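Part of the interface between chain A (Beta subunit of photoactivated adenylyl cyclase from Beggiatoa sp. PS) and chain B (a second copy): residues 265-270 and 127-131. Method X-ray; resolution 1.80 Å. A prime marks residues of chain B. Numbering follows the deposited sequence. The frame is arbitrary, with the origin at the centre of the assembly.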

ATOM      1  N   LEU A 265       3.133  -3.644 -14.095  1.00 51.36           N
ATOM      2  CA  LEU A 265       1.707  -3.379 -13.925  1.00 47.18           C
ATOM      3  C   LEU A 265       1.330  -3.208 -12.462  1.00 47.47           C
ATOM      4  O   LEU A 265       0.415  -2.439 -12.144  1.00 49.33           O
ATOM      5  CB  LEU A 265       0.882  -4.506 -14.549  1.00 49.31           C
ATOM      6  CG  LEU A 265       0.892  -4.605 -16.072  1.00 55.61           C
ATOM      7  CD1 LEU A 265      -0.062  -5.691 -16.550  1.00 54.54           C
ATOM      8  CD2 LEU A 265       0.535  -3.260 -16.681  1.00 59.14           C
ATOM      9  N   LYS A 266       1.999  -3.923 -11.561  1.00 43.34           N
ATOM     10  CA  LYS A 266       1.710  -3.803 -10.136  1.00 40.44           C
ATOM     11  C   LYS A 266       2.925  -4.295  -9.371  1.00 39.21           C
ATOM     12  O   LYS A 266       3.376  -5.424  -9.585  1.00 38.05           O
ATOM     13  CB  LYS A 266       0.470  -4.610  -9.748  1.00 46.40           C
ATOM     14  CG  LYS A 266      -0.224  -4.101  -8.508  1.00 44.13           C
ATOM     15  CD  LYS A 266      -0.107  -5.061  -7.351  1.00 44.01           C
ATOM     16  CE  LYS A 266      -1.117  -4.737  -6.257  1.00 45.48           C
ATOM     17  NZ  LYS A 266      -0.912  -3.379  -5.673  1.00 50.13           N
ATOM     18  N   MET A 267       3.441  -3.457  -8.490  1.00 35.56           N
ATOM     19  CA  MET A 267       4.551  -3.793  -7.658  1.00 42.47           C
ATOM     20  C   MET A 267       4.258  -3.430  -6.214  1.00 34.10           C
ATOM     21  O   MET A 267       3.588  -2.483  -5.953  1.00 37.41           O
ATOM     22  CB  MET A 267       5.785  -3.044  -8.109  1.00 56.94           C
ATOM     23  CG  MET A 267       7.085  -3.529  -7.518  1.00 65.79           C
ATOM     24  SD  MET A 267       8.054  -2.052  -7.283  1.00 76.53           S
ATOM     25  CE  MET A 267       7.017  -1.255  -6.108  1.00 68.90           C
ATOM     26  N   ASP A 268       4.758  -4.218  -5.298  1.00 27.30           N
ATOM     27  CA  ASP A 268       4.561  -3.931  -3.910  1.00 33.56           C
ATOM     28  C   ASP A 268       5.612  -4.504  -3.028  1.00 33.80           C
ATOM     29  O   ASP A 268       6.409  -5.277  -3.428  1.00 32.96           O
ATOM     30  CB  ASP A 268       3.162  -4.311  -3.443  1.00 48.28           C
ATOM     31  CG  ASP A 268       2.588  -3.320  -2.377  1.00 62.64           C
ATOM     32  OD1 ASP A 268       3.215  -2.322  -1.988  1.00 63.41           O
ATOM     33  OD2 ASP A 268       1.477  -3.540  -1.913  1.00 68.74           O
ATOM     34  N   HIS A 269       5.600  -4.050  -1.807  1.00 30.20           N
ATOM     35  CA  HIS A 269       6.449  -4.541  -0.806  1.00 34.84           C
ATOM     36  C   HIS A 269       5.728  -5.777  -0.298  1.00 36.10           C
ATOM     37  O   HIS A 269       4.599  -5.703   0.068  1.00 31.00           O
ATOM     38  CB  HIS A 269       6.431  -3.602   0.332  1.00 37.70           C
ATOM     39  CG  HIS A 269       7.292  -4.025   1.452  1.00 38.72           C
ATOM     40  ND1 HIS A 269       6.789  -4.384   2.670  1.00 40.10           N
ATOM     41  CD2 HIS A 269       8.633  -4.141   1.542  1.00 44.49           C
ATOM     42  CE1 HIS A 269       7.779  -4.693   3.472  1.00 43.10           C
ATOM     43  NE2 HIS A 269       8.908  -4.565   2.808  1.00 49.26           N
ATOM     44  N   THR A 270       6.398  -6.902  -0.280  1.00 38.18           N
ATOM     45  CA  THR A 270       5.770  -8.128   0.151  1.00 39.17           C
ATOM     46  C   THR A 270       6.700  -8.893   1.094  1.00 37.70           C
ATOM     47  O   THR A 270       7.873  -8.594   1.194  1.00 34.67           O
ATOM     48  CB  THR A 270       5.378  -8.962  -1.092  1.00 48.98           C
ATOM     49  OG1 THR A 270       4.917  -8.092  -2.131  1.00 53.87           O
ATOM     50  CG2 THR A 270       4.283 -10.031  -0.825  1.00 50.51           C
TER
ATOM     51  N   GLU B 127       4.261   6.482  -5.779  1.00 20.63           N
ATOM     52  CA  GLU B 127       3.183   6.062  -6.672  1.00 25.80           C
ATOM     53  C   GLU B 127       3.303   4.595  -7.049  1.00 24.84           C
ATOM     54  O   GLU B 127       2.287   3.917  -7.244  1.00 22.70           O
ATOM     55  CB  GLU B 127       3.191   6.898  -7.950  1.00 24.63           C
ATOM     56  CG  GLU B 127       2.722   8.322  -7.802  1.00 20.35           C
ATOM     57  CD  GLU B 127       2.984   9.106  -9.080  1.00 25.12           C
ATOM     58  OE1 GLU B 127       2.631   8.611 -10.176  1.00 25.83           O
ATOM     59  OE2 GLU B 127       3.575  10.198  -8.991  1.00 25.05           O
ATOM     60  N   LYS B 128       4.530   4.087  -7.160  1.00 20.55           N
ATOM     61  CA  LYS B 128       4.717   2.712  -7.603  1.00 22.04           C
ATOM     62  C   LYS B 128       4.178   1.712  -6.590  1.00 25.50           C
ATOM     63  O   LYS B 128       3.875   0.574  -6.956  1.00 27.22           O
ATOM     64  CB  LYS B 128       6.198   2.436  -7.864  1.00 27.03           C
ATOM     65  CG  LYS B 128       6.850   3.400  -8.844  1.00 32.07           C
ATOM     66  CD  LYS B 128       6.297   3.240 -10.244  1.00 42.66           C
ATOM     67  CE  LYS B 128       7.060   4.115 -11.236  1.00 46.85           C
ATOM     68  NZ  LYS B 128       7.096   5.550 -10.802  1.00 49.11           N
ATOM     69  N   TYR B 129       4.044   2.111  -5.335  1.00 25.81           N
ATOM     70  CA  TYR B 129       3.540   1.227  -4.296  1.00 23.46           C
ATOM     71  C   TYR B 129       2.065   1.438  -3.997  1.00 30.24           C
ATOM     72  O   TYR B 129       1.521   0.764  -3.113  1.00 28.70           O
ATOM     73  CB  TYR B 129       4.339   1.410  -3.009  1.00 30.29           C
ATOM     74  CG  TYR B 129       5.798   1.010  -3.097  1.00 28.46           C
ATOM     75  CD1 TYR B 129       6.184  -0.318  -2.968  1.00 28.91           C
ATOM     76  CD2 TYR B 129       6.788   1.967  -3.294  1.00 32.01           C
ATOM     77  CE1 TYR B 129       7.516  -0.681  -3.038  1.00 29.43           C
ATOM     78  CE2 TYR B 129       8.118   1.617  -3.359  1.00 28.53           C
ATOM     79  CZ  TYR B 129       8.479   0.298  -3.234  1.00 26.69           C
ATOM     80  OH  TYR B 129       9.803  -0.062  -3.305  1.00 29.71           O
ATOM     81  N   MET B 130       1.407   2.335  -4.702  1.00 20.77           N
ATOM     82  CA  MET B 130       0.033   2.655  -4.337  1.00 17.09           C
ATOM     83  C   MET B 130      -0.939   1.617  -4.892  1.00 23.21           C
ATOM     84  O   MET B 130      -0.695   1.032  -5.951  1.00 25.10           O
ATOM     85  CB  MET B 130      -0.355   4.038  -4.868  1.00 19.25           C
ATOM     86  CG  MET B 130       0.345   5.189  -4.197  1.00 21.99           C
ATOM     87  SD  MET B 130      -0.151   5.370  -2.465  1.00 24.01           S
ATOM     88  CE  MET B 130      -1.822   5.969  -2.579  1.00 25.44           C
ATOM     89  N   PRO B 131      -2.059   1.384  -4.206  1.00 21.61           N
ATOM     90  CA  PRO B 131      -3.112   0.555  -4.800  1.00 22.01           C
ATOM     91  C   PRO B 131      -3.666   1.219  -6.051  1.00 24.41           C
ATOM     92  O   PRO B 131      -3.935   2.423  -6.067  1.00 24.62           O
ATOM     93  CB  PRO B 131      -4.171   0.465  -3.694  1.00 22.84           C
ATOM     94  CG  PRO B 131      -3.437   0.811  -2.416  1.00 26.77           C
ATOM     95  CD  PRO B 131      -2.410   1.835  -2.847  1.00 26.47           C
TER
HETATM   96  O   HOH W   1       0.998  -1.357  -6.176  1.00 39.44           O
HETATM   97  O   HOH W   2       3.119  -0.699  -9.104  1.00 42.39           O
HETATM   98  O   HOH W   3      -0.210  -1.119  -1.607  1.00 52.77           O

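A β-strand of chain A meets a segment of chain B that begins in a weakly bonded helix and runs on into a loop, and no direct hydrogen bond joins them. The closest pair of CA atoms, 5.3 Å apart, belongs to Asp268 and Tyr129′, and the main links are a methionine-aromatic contact and water bridges.

Glu127′ lies out of reach of the strand, but its backbone matters: Glu127′ O accepts a hydrogen bond from Met130′ N at 3.1 Å, closing a turn that includes the contact residues Lys128′ and Tyr129′.

At Lys128′ the backbone does the work. Lys128′ O lies only 3.2 Å from Met267 O; both are acceptors, so the pair cannot bond directly and needs donors from elsewhere. Water 2 supplies one, donating to Lys128′ O at 2.6 Å while accepting from Met267 N at 2.8 Å. CB points sideways to the strand and the chain carries its end farther from it, which suits a long, charged residue at an exposed position: its aliphatic base still lies near the methionine, with CB 4.2 Å from Met267 CE, while its ammonium group is hydrogen-bonded elsewhere in the structure.

Tyr129′ provides the main side-chain contact. Tyrosine suits the place because its flat ring offers a broad π face to the methyl group, while its OH is hydrogen-bonded elsewhere in the structure. Met267 extends its methyl group over one face of the ring, with CE 3.5 Å from the ring centroid and 26° off the normal, a CH-π contact in which a methyl carried by sulfur, slightly polarized, meets the π cloud. The approach is tight: Met267 CE is 3.2 Å from Tyr129′ CE1. The sulfur itself sits farther off and obliquely, SD being 5.0 Å from the centroid. Methionine's flexible, unbranched chain suits this reach. At the ring edge, Asp268 OD1 lies 3.7 Å from Tyr129′ CD1, a favorable place for a carboxylate because ring hydrogens carry partial positive charge. The same OD1 accepts a weak hydrogen bond from His269 N at 3.0 Å, and that nitrogen also lies near the ring edge, 4.0 Å from Tyr129′ CD1. Water 3 lies within 3.0 Å of both Asp268 OD2 and Tyr129′ O, placed to link these two acceptors.

Met130′ turns its side chain away and offers its carbonyl instead. Lys266 NZ is 4.4 Å from Met130′ O, too far for a direct bond, so water 1 fills the gap: it accepts from Lys266 NZ at 2.8 Å and donates to Met267 O at 2.8 Å and Met130′ O at 2.9 Å.

Pro131′, whose CB also points away, occupies the N-cap position right before the next helix and adds little to the contact.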